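Protocadherin gamma-B3 (Homo sapiens, PDB 5K8R) probably acts as a calcium-dependent cell-adhesion protein in forming and maintaining specific neuronal connections, this chain holding its first four extracellular cadherin repeats. Local coordinates at residues A[75-80]-A[84-89]; A[151-156]-A[161-166]; A[210-215]-A[247-252]. All coordinates share one frame; numbering follows the deposited sequence.

Contact 1 (A[75-80]-A[84-89]); sequences EFEMVA and LNFFHV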
loop_
_atom_site.group_PDB
_atom_site.type_symbol
_atom_site.label_atom_id
_atom_site.label_comp_id
_atom_site.label_asym_id
_atom_site.label_seq_id
_atom_site.Cartn_x
_atom_site.Cartn_y
_atom_site.Cartn_z
ATOM N N GLU A 75 20.726 27.702 -50.399
ATOM C CA GLU A 75 21.275 27.585 -51.743
ATOM C C GLU A 75 20.286 28.155 -52.748
ATOM O O GLU A 75 19.104 27.796 -52.734
ATOM C CB GLU A 75 21.591 26.125 -52.078
ATOM C CG GLU A 75 22.399 25.410 -51.008
ATOM C CD GLU A 75 23.008 24.113 -51.501
ATOM O OE1 GLU A 75 22.609 23.640 -52.585
ATOM O OE2 GLU A 75 23.892 23.571 -50.805
ATOM N N PHE A 76 20.769 29.042 -53.616
ATOM C CA PHE A 76 19.936 29.613 -54.665
ATOM C C PHE A 76 20.806 29.885 -55.885
ATOM O O PHE A 76 22.023 29.673 -55.869
ATOM C CB PHE A 76 19.220 30.879 -54.180
ATOM C CG PHE A 76 20.144 31.945 -53.662
ATOM C CD1 PHE A 76 20.686 32.889 -54.519
ATOM C CD2 PHE A 76 20.462 32.008 -52.315
ATOM C CE1 PHE A 76 21.533 33.873 -54.045
ATOM C CE2 PHE A 76 21.309 32.990 -51.835
ATOM C CZ PHE A 76 21.844 33.923 -52.701
ATOM N N GLU A 77 20.169 30.361 -56.951
ATOM C CA GLU A 77 20.831 30.614 -58.224
ATOM C C GLU A 77 20.630 32.072 -58.608
ATOM O O GLU A 77 19.490 32.546 -58.683
ATOM C CB GLU A 77 20.284 29.695 -59.318
ATOM C CG GLU A 77 20.435 28.209 -59.031
ATOM C CD GLU A 77 21.817 27.682 -59.366
ATOM O OE1 GLU A 77 22.614 28.434 -59.966
ATOM O OE2 GLU A 77 22.107 26.514 -59.031
ATOM N N MET A 78 21.731 32.781 -58.842
ATOM C CA MET A 78 21.682 34.115 -59.425
ATOM C C MET A 78 21.865 33.987 -60.930
ATOM O O MET A 78 22.894 33.480 -61.392
ATOM C CB MET A 78 22.759 35.024 -58.835
ATOM C CG MET A 78 22.693 36.452 -59.363
ATOM S SD MET A 78 24.253 37.352 -59.262
ATOM C CE MET A 78 25.191 36.550 -60.559
ATOM N N VAL A 79 20.866 34.431 -61.685
ATOM C CA VAL A 79 20.907 34.343 -63.138
ATOM C C VAL A 79 21.246 35.659 -63.829
ATOM O O VAL A 79 20.729 36.719 -63.479
ATOM C CB VAL A 79 19.573 33.816 -63.704
ATOM C CG1 VAL A 79 18.443 34.781 -63.383
ATOM C CG2 VAL A 79 19.686 33.596 -65.206
ATOM N N ALA A 80 22.124 35.563 -64.821
ATOM C CA ALA A 80 22.557 36.700 -65.612
ATOM C C ALA A 80 22.159 36.457 -67.059
ATOM O O ALA A 80 21.981 35.314 -67.488
ATOM C CB ALA A 80 24.072 36.918 -65.515
ATOM N N LEU A 84 23.045 34.333 -71.147
ATOM C CA LEU A 84 22.347 33.717 -70.026
ATOM C C LEU A 84 23.253 32.713 -69.323
ATOM O O LEU A 84 23.902 31.888 -69.973
ATOM C CB LEU A 84 21.072 33.029 -70.506
ATOM C CG LEU A 84 19.835 33.909 -70.693
ATOM C CD1 LEU A 84 18.730 33.125 -71.373
ATOM C CD2 LEU A 84 19.360 34.442 -69.351
ATOM N N ASN A 85 23.289 32.782 -67.994
ATOM C CA ASN A 85 24.132 31.898 -67.202
ATOM C C ASN A 85 23.600 31.828 -65.777
ATOM O O ASN A 85 23.101 32.822 -65.241
ATOM C CB ASN A 85 25.592 32.370 -67.194
ATOM C CG ASN A 85 26.408 31.764 -68.321
ATOM O OD1 ASN A 85 26.212 30.607 -68.693
ATOM N ND2 ASN A 85 27.331 32.547 -68.870
ATOM N N PHE A 86 23.785 30.665 -65.158
ATOM C CA PHE A 86 23.399 30.434 -63.774
ATOM C C PHE A 86 24.656 30.545 -62.903
ATOM O O PHE A 86 25.746 30.152 -63.320
ATOM C CB PHE A 86 22.762 29.054 -63.612
ATOM C CG PHE A 86 21.266 29.059 -63.750
ATOM C CD1 PHE A 86 20.531 30.191 -63.439
ATOM C CD2 PHE A 86 20.594 27.930 -64.188
ATOM C CE1 PHE A 86 19.155 30.199 -63.565
ATOM C CE2 PHE A 86 19.218 27.930 -64.316
ATOM C CZ PHE A 86 18.497 29.066 -64.004
ATOM N N PHE A 87 24.494 31.086 -61.701
ATOM C CA PHE A 87 25.592 31.281 -60.757
ATOM C C PHE A 87 25.118 30.806 -59.393
ATOM O O PHE A 87 24.325 31.489 -58.737
ATOM C CB PHE A 87 26.039 32.741 -60.710
ATOM C CG PHE A 87 26.600 33.244 -62.009
ATOM C CD1 PHE A 87 27.930 33.026 -62.332
ATOM C CD2 PHE A 87 25.802 33.935 -62.905
ATOM C CE1 PHE A 87 28.451 33.487 -63.526
ATOM C CE2 PHE A 87 26.318 34.400 -64.100
ATOM C CZ PHE A 87 27.645 34.175 -64.411
ATOM N N HIS A 88 25.596 29.639 -58.970
ATOM C CA HIS A 88 25.134 29.046 -57.723
ATOM C C HIS A 88 25.729 29.789 -56.535
ATOM O O HIS A 88 26.945 29.987 -56.458
ATOM C CB HIS A 88 25.507 27.565 -57.667
ATOM C CG HIS A 88 24.882 26.830 -56.522
ATOM N ND1 HIS A 88 23.548 26.484 -56.500
ATOM C CD2 HIS A 88 25.406 26.380 -55.358
ATOM C CE1 HIS A 88 23.276 25.851 -55.373
ATOM N NE2 HIS A 88 24.387 25.774 -54.662
ATOM N N VAL A 89 24.867 30.203 -55.610
ATOM C CA VAL A 89 25.273 30.918 -54.408
ATOM C C VAL A 89 24.739 30.163 -53.201
ATOM O O VAL A 89 23.569 29.760 -53.181
ATOM C CB VAL A 89 24.768 32.372 -54.407
ATOM C CG1 VAL A 89 25.274 33.110 -53.175
ATOM C CG2 VAL A 89 25.195 33.091 -55.678
#

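Contact 2 (A[151-156]-A[161-166]); sequences IQKENL and YPELVL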
loop_
_atom_site.group_PDB
_atom_site.type_symbol
_atom_site.label_atom_id
_atom_site.label_comp_id
_atom_site.label_asym_id
_atom_site.label_seq_id
_atom_site.Cartn_x
_atom_site.Cartn_y
_atom_site.Cartn_z
ATOM N N ILE A 151 22.397 16.348 -9.432
ATOM C CA ILE A 151 23.556 15.904 -10.194
ATOM C C ILE A 151 23.271 16.172 -11.664
ATOM O O ILE A 151 22.127 16.059 -12.115
ATOM C CB ILE A 151 23.879 14.416 -9.947
ATOM C CG1 ILE A 151 22.742 13.518 -10.435
ATOM C CG2 ILE A 151 24.140 14.167 -8.471
ATOM C CD1 ILE A 151 23.003 12.040 -10.231
ATOM N N GLN A 152 24.304 16.556 -12.405
ATOM C CA GLN A 152 24.174 16.862 -13.821
ATOM C C GLN A 152 24.987 15.861 -14.624
ATOM O O GLN A 152 26.185 15.686 -14.374
ATOM C CB GLN A 152 24.631 18.291 -14.128
ATOM C CG GLN A 152 24.637 18.630 -15.610
ATOM C CD GLN A 152 24.837 20.108 -15.870
ATOM O OE1 GLN A 152 24.055 20.943 -15.411
ATOM N NE2 GLN A 152 25.891 20.443 -16.605
ATOM N N LYS A 153 24.337 15.200 -15.576
ATOM C CA LYS A 153 25.011 14.257 -16.452
ATOM C C LYS A 153 24.910 14.740 -17.891
ATOM O O LYS A 153 24.255 15.741 -18.193
ATOM C CB LYS A 153 24.421 12.848 -16.310
ATOM C CG LYS A 153 24.650 12.208 -14.950
ATOM C CD LYS A 153 24.110 10.786 -14.922
ATOM C CE LYS A 153 24.400 10.104 -13.596
ATOM N NZ LYS A 153 23.937 8.689 -13.593
ATOM N N GLU A 154 25.578 14.019 -18.787
ATOM C CA GLU A 154 25.580 14.349 -20.203
ATOM C C GLU A 154 25.313 13.095 -21.021
ATOM O O GLU A 154 25.801 12.011 -20.687
ATOM C CB GLU A 154 26.912 14.980 -20.632
ATOM C CG GLU A 154 27.194 16.336 -20.001
ATOM C CD GLU A 154 28.443 16.993 -20.558
ATOM O OE1 GLU A 154 29.102 16.383 -21.425
ATOM O OE2 GLU A 154 28.762 18.123 -20.131
ATOM N N ASN A 155 24.534 13.250 -22.087
ATOM C CA ASN A 155 24.288 12.149 -23.003
ATOM C C ASN A 155 25.525 11.905 -23.865
ATOM O O ASN A 155 26.572 12.539 -23.702
ATOM C CB ASN A 155 23.064 12.438 -23.871
ATOM C CG ASN A 155 21.794 12.588 -23.058
ATOM O OD1 ASN A 155 21.224 11.602 -22.589
ATOM N ND2 ASN A 155 21.337 13.823 -22.896
ATOM N N LEU A 156 25.398 10.972 -24.809
ATOM C CA LEU A 156 26.520 10.632 -25.675
ATOM C C LEU A 156 26.816 11.710 -26.711
ATOM O O LEU A 156 27.867 11.646 -27.357
ATOM C CB LEU A 156 26.262 9.293 -26.373
ATOM C CG LEU A 156 26.625 8.015 -25.606
ATOM C CD1 LEU A 156 25.757 7.820 -24.371
ATOM C CD2 LEU A 156 26.537 6.801 -26.520
ATOM N N TYR A 161 21.691 16.804 -18.976
ATOM C CA TYR A 161 20.397 16.517 -18.385
ATOM C C TYR A 161 20.562 16.409 -16.877
ATOM O O TYR A 161 21.600 15.913 -16.405
ATOM C CB TYR A 161 19.765 15.236 -18.946
ATOM C CG TYR A 161 20.499 13.953 -18.621
ATOM C CD1 TYR A 161 20.121 13.170 -17.538
ATOM C CD2 TYR A 161 21.554 13.514 -19.410
ATOM C CE1 TYR A 161 20.781 11.993 -17.243
ATOM C CE2 TYR A 161 22.220 12.338 -19.121
ATOM C CZ TYR A 161 21.828 11.581 -18.038
ATOM O OH TYR A 161 22.490 10.411 -17.746
ATOM N N PRO A 162 19.583 16.883 -16.102
ATOM C CA PRO A 162 19.715 16.860 -14.643
ATOM C C PRO A 162 19.011 15.677 -13.996
ATOM O O PRO A 162 18.113 15.067 -14.586
ATOM C CB PRO A 162 19.065 18.183 -14.230
ATOM C CG PRO A 162 17.959 18.348 -15.238
ATOM C CD PRO A 162 18.440 17.708 -16.533
ATOM N N GLU A 163 19.418 15.355 -12.771
ATOM C CA GLU A 163 18.782 14.328 -11.962
ATOM C C GLU A 163 18.737 14.800 -10.518
ATOM O O GLU A 163 19.716 15.351 -10.005
ATOM C CB GLU A 163 19.524 12.986 -12.047
ATOM C CG GLU A 163 19.351 12.250 -13.363
ATOM C CD GLU A 163 20.083 10.921 -13.384
ATOM O OE1 GLU A 163 21.006 10.736 -12.564
ATOM O OE2 GLU A 163 19.732 10.060 -14.219
ATOM N N LEU A 164 17.594 14.588 -9.874
ATOM C CA LEU A 164 17.441 14.923 -8.468
ATOM C C LEU A 164 17.992 13.794 -7.610
ATOM O O LEU A 164 17.763 12.616 -7.892
ATOM C CB LEU A 164 15.967 15.168 -8.143
ATOM C CG LEU A 164 15.631 15.920 -6.858
ATOM C CD1 LEU A 164 16.153 17.348 -6.928
ATOM C CD2 LEU A 164 14.130 15.904 -6.619
ATOM N N VAL A 165 18.733 14.150 -6.564
ATOM C CA VAL A 165 19.351 13.163 -5.687
ATOM C C VAL A 165 18.957 13.460 -4.247
ATOM O O VAL A 165 18.917 14.622 -3.826
ATOM C CB VAL A 165 20.889 13.127 -5.852
ATOM C CG1 VAL A 165 21.504 14.485 -5.569
ATOM C CG2 VAL A 165 21.504 12.057 -4.960
ATOM N N LEU A 166 18.649 12.405 -3.499
ATOM C CA LEU A 166 18.248 12.516 -2.104
ATOM C C LEU A 166 19.478 12.366 -1.217
ATOM O O LEU A 166 20.140 11.324 -1.239
ATOM C CB LEU A 166 17.208 11.449 -1.764
ATOM C CG LEU A 166 16.546 11.519 -0.389
ATOM C CD1 LEU A 166 15.530 12.648 -0.352
ATOM C CD2 LEU A 166 15.897 10.190 -0.035
#

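Contact 3 (A[210-215]-A[247-252]); sequences PVFTQD and IIYAFI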
loop_
_atom_site.group_PDB
_atom_site.type_symbol
_atom_site.label_atom_id
_atom_site.label_comp_id
_atom_site.label_asym_id
_atom_site.label_seq_id
_atom_site.Cartn_x
_atom_site.Cartn_y
_atom_site.Cartn_z
ATOM N N PRO A 210 0.922 1.066 15.450
ATOM C CA PRO A 210 -0.027 1.673 16.391
ATOM C C PRO A 210 0.578 1.778 17.782
ATOM O O PRO A 210 1.429 0.978 18.178
ATOM C CB PRO A 210 -1.219 0.709 16.368
ATOM C CG PRO A 210 -1.087 -0.037 15.079
ATOM C CD PRO A 210 0.386 -0.163 14.843
ATOM N N VAL A 211 0.132 2.789 18.527
ATOM C CA VAL A 211 0.618 3.048 19.878
ATOM C C VAL A 211 -0.585 3.239 20.790
ATOM O O VAL A 211 -1.353 4.193 20.617
ATOM C CB VAL A 211 1.539 4.277 19.938
ATOM C CG1 VAL A 211 1.833 4.646 21.384
ATOM C CG2 VAL A 211 2.831 4.013 19.179
ATOM N N PHE A 212 -0.747 2.340 21.757
ATOM C CA PHE A 212 -1.819 2.477 22.731
ATOM C C PHE A 212 -1.524 3.623 23.688
ATOM O O PHE A 212 -0.374 3.851 24.077
ATOM C CB PHE A 212 -2.003 1.180 23.518
ATOM C CG PHE A 212 -2.857 0.162 22.821
ATOM C CD1 PHE A 212 -4.232 0.324 22.756
ATOM C CD2 PHE A 212 -2.292 -0.963 22.245
ATOM C CE1 PHE A 212 -5.025 -0.611 22.119
ATOM C CE2 PHE A 212 -3.079 -1.902 21.608
ATOM C CZ PHE A 212 -4.448 -1.727 21.547
ATOM N N THR A 213 -2.578 4.348 24.071
ATOM C CA THR A 213 -2.414 5.444 25.020
ATOM C C THR A 213 -2.038 4.936 26.406
ATOM O O THR A 213 -1.418 5.668 27.185
ATOM C CB THR A 213 -3.694 6.275 25.091
ATOM O OG1 THR A 213 -4.757 5.475 25.627
ATOM C CG2 THR A 213 -4.086 6.761 23.707
ATOM N N GLN A 214 -2.406 3.698 26.731
ATOM C CA GLN A 214 -2.062 3.083 28.004
ATOM C C GLN A 214 -1.706 1.624 27.772
ATOM O O GLN A 214 -2.327 0.951 26.944
ATOM C CB GLN A 214 -3.216 3.174 29.014
ATOM C CG GLN A 214 -3.680 4.584 29.333
ATOM C CD GLN A 214 -4.851 4.602 30.295
ATOM O OE1 GLN A 214 -5.183 3.585 30.905
ATOM N NE2 GLN A 214 -5.487 5.759 30.433
ATOM N N ASP A 215 -0.704 1.140 28.503
ATOM C CA ASP A 215 -0.371 -0.278 28.489
ATOM C C ASP A 215 -1.286 -1.101 29.384
ATOM O O ASP A 215 -1.149 -2.328 29.426
ATOM C CB ASP A 215 1.087 -0.485 28.910
ATOM C CG ASP A 215 2.069 0.053 27.890
ATOM O OD1 ASP A 215 1.756 0.011 26.681
ATOM O OD2 ASP A 215 3.155 0.518 28.296
ATOM N N ILE A 247 -7.001 1.402 12.210
ATOM C CA ILE A 247 -6.657 0.484 13.290
ATOM C C ILE A 247 -7.868 -0.378 13.616
ATOM O O ILE A 247 -8.981 0.137 13.780
ATOM C CB ILE A 247 -6.174 1.246 14.535
ATOM C CG1 ILE A 247 -4.879 1.997 14.226
ATOM C CG2 ILE A 247 -5.984 0.295 15.707
ATOM C CD1 ILE A 247 -4.382 2.851 15.368
ATOM N N ILE A 248 -7.619 -1.677 13.778
ATOM C CA ILE A 248 -8.641 -2.652 14.149
ATOM C C ILE A 248 -8.239 -3.312 15.475
ATOM O O ILE A 248 -7.164 -3.901 15.580
ATOM C CB ILE A 248 -8.813 -3.735 13.070
ATOM C CG1 ILE A 248 -7.506 -4.506 12.876
ATOM C CG2 ILE A 248 -9.269 -3.114 11.760
ATOM C CD1 ILE A 248 -7.643 -5.728 11.992
ATOM N N TYR A 249 -9.104 -3.202 16.481
ATOM C CA TYR A 249 -8.855 -3.756 17.802
ATOM C C TYR A 249 -9.528 -5.115 17.929
ATOM O O TYR A 249 -10.586 -5.360 17.343
ATOM C CB TYR A 249 -9.376 -2.822 18.898
ATOM C CG TYR A 249 -8.882 -1.397 18.799
ATOM C CD1 TYR A 249 -7.718 -1.000 19.441
ATOM C CD2 TYR A 249 -9.588 -0.446 18.074
ATOM C CE1 TYR A 249 -7.266 0.304 19.358
ATOM C CE2 TYR A 249 -9.144 0.860 17.986
ATOM C CZ TYR A 249 -7.983 1.230 18.629
ATOM O OH TYR A 249 -7.537 2.529 18.544
ATOM N N ALA A 250 -8.911 -5.999 18.710
ATOM C CA ALA A 250 -9.474 -7.326 18.911
ATOM C C ALA A 250 -8.920 -7.925 20.194
ATOM O O ALA A 250 -7.826 -7.572 20.636
ATOM C CB ALA A 250 -9.175 -8.249 17.724
ATOM N N PHE A 251 -9.693 -8.831 20.785
ATOM C CA PHE A 251 -9.221 -9.597 21.928
ATOM C C PHE A 251 -8.260 -10.689 21.470
ATOM O O PHE A 251 -8.332 -11.173 20.337
ATOM C CB PHE A 251 -10.395 -10.224 22.680
ATOM C CG PHE A 251 -11.214 -9.240 23.467
ATOM C CD1 PHE A 251 -10.630 -8.107 24.009
ATOM C CD2 PHE A 251 -12.567 -9.452 23.668
ATOM C CE1 PHE A 251 -11.382 -7.206 24.739
ATOM C CE2 PHE A 251 -13.324 -8.553 24.394
ATOM C CZ PHE A 251 -12.730 -7.429 24.932
ATOM N N ILE A 252 -7.348 -11.071 22.364
ATOM C CA ILE A 252 -6.421 -12.165 22.107
ATOM C C ILE A 252 -6.387 -13.081 23.321
ATOM O O ILE A 252 -6.590 -12.646 24.459
ATOM C CB ILE A 252 -4.998 -11.665 21.769
ATOM C CG1 ILE A 252 -4.426 -10.845 22.926
ATOM C CG2 ILE A 252 -5.002 -10.856 20.479
ATOM C CD1 ILE A 252 -2.997 -10.410 22.715
#

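Contact 1 (A[75-80]-A[84-89])
Leu84 brings its CD2 methyl 4.2 Å from Val79 CG2 beside the turn of an antiparallel beta hairpin, strands 73-80 and 85-94, the F and G strands of the first cadherin repeat. Asn85 uses both backbone polar groups in a hydrogen-bonded pair with Ala80, and Ala80 N reaches Asn85 O at 2.9 Å. Phe86 faces Val79 in a non-hydrogen-bonded pair, where Val79 CB sits at the ring edge, 3.6 Å from Phe86 CE1. Both side chains also pack on Leu338 of the second subunit, so apolar residues suit this end of the face, which meets the partner's fourth repeat. Phe87 turns to the other face of the sheet, the one shared with Met78 and Ala80, where its ring also touches Leu24. Met78 CE lies above the ring plane, toward its rim, 3.6 Å from Phe87 CD2, while Ala80 CB meets the ring edge, 3.7 Å from Phe87 CE2, and Phe26 meets the ring edge-to-face. His88 returns to the side of the sheet that carries Phe86 and Val79. With CG anti to the backbone N (chi1 -171°), its imidazole swings over to Glu77, and ND1 donates to Glu77 OE2 at 2.9 Å. The bond is somewhat bent (155°) and arrives from above the carboxylate plane; it gives the buried Glu77 carboxylate a polar partner, and Glu77 also packs on Lys340 of the second subunit. Val89, back on the side of the sheet carrying Met78 and Phe87, lies alongside Phe76, with Val89 CB over one ring face, 4.0 Å from the centroid, and CG1 3.6 Å from Phe76 CZ.

Contact 2 (A[151-156]-A[161-166])
Lys153 lays the start of its side chain over one face of the Tyr161 ring, with Lys153 CB 3.4 Å from Tyr161 CZ; the chain then runs on past the phenol, Lys153 CD coming 3.3 Å from Tyr161 OH. Tyr161 can lie under the lysine because its CG sits between the backbone N and carbonyl carbon (chi1 66°), which throws the ring across strand 151-154. Lysine suits the place: its methylene groups cover the aromatic face while the ammonium stays at the surface. That ammonium forms a long salt bridge, 3.7 Å from Lys153 NZ to Glu163 OE1. Glu163 in turn stretches past Ile151, whose CG1 is 3.6 Å from Glu163 CB, and Ile151 CG2 reaches Val165 CG1 at 3.9 Å. Asn155 supplies a second neighbour to the tyrosine, its ND2 3.5 Å from Tyr161 CD2 with amide and ring planes 29° apart. The amide is itself placed by a hydrogen bond from ND2 to Ser159 OG.

Behind these side chains stands a regular backbone ladder: Ile151 pairs with Glu163 and Lys153 with Tyr161, each through two hydrogen bonds. Between them Gln152 and Pro162 form a non-hydrogen-bonded pair, where a proline, lacking N-H, costs this pair of strands no bond, since its N points away from strand 148-154. These two point to the opposite face; Pro162 packs there on Leu150 and Tyr140, and Gln152 OE1 bonds Tyr140 N. This is the D-E beta hairpin of the second cadherin repeat, at the edge of the three-stranded sheet of its Greek-key sandwich.

Contact 3 (A[210-215]-A[247-252])
Pro210 and Phe212 meet Ile247 and Tyr249 purely through side chains, in a buried apolar contact across the interior of the third cadherin repeat. Strand 211-212 belongs to one sheet of the sandwich and strand 248-252 to the other, so the segments face each other without sharing a ladder; even the nearest pair of CA atoms, those of Pro210 and Ile247, lie 7.4 Å apart.

Deeper in, two aromatic rings meet between the sheets. Phe212 CE1 comes 3.7 Å from Tyr249 CE1, arriving at the edge of the tyrosine ring and near its plane. The rings are inclined at 50°, with centroids 5.9 Å apart, and their side chains run past each other in opposite directions. A tyrosine fits here because its ring fills the core while its hydroxyl meets the backbone: Tyr249 OH is hydrogen-bonded to Ala236 N, which ties the ring to strand 230-237. Within its own segment, Ile247 CG2 sits over one face of the same ring, 3.7 Å above the plane. The longer branch of Ile247 reaches Pro210, its CD1 3.9 Å from Pro210 CB. Around Phe212 gather Val234, Ala291, Ala299 and Cys301. Replacing Phe212 by an alanine would probably open a gap between the two sheets and leave the Tyr249 ring edge without its aromatic neighbour.

Pro210 also touches Asp238 and Asp293, which bind a calcium ion together with Asn206, Asn208, Asp240 and Asn244. The core thus begins close to the metal site, the Pro210 side chain lying about 5 Å from a calcium ion, where the Asp-x-Asn-Asp-Asn linker characteristic of cadherins leads into the next Greek-key beta sandwich.

In the fold
The three contacts follow one another along the chain, one in each of the first three cadherin repeats. Centres of contacts 1 and 2 are 49 Å apart, those of contacts 2 and 3 47 Å, and those of contacts 1 and 3 92 Å; the near-additive distances reflect an extended rod of repeats. None touches another, and calcium sites at the repeat junctions lie between them. Contacts 1 and 2 are hairpins within single sheets, whereas contact 3 joins the two sheets of its repeat. Only contact 1 touches the second subunit, meeting its fourth repeat, as expected for an antiparallel homodimer built through repeats 1 to 4.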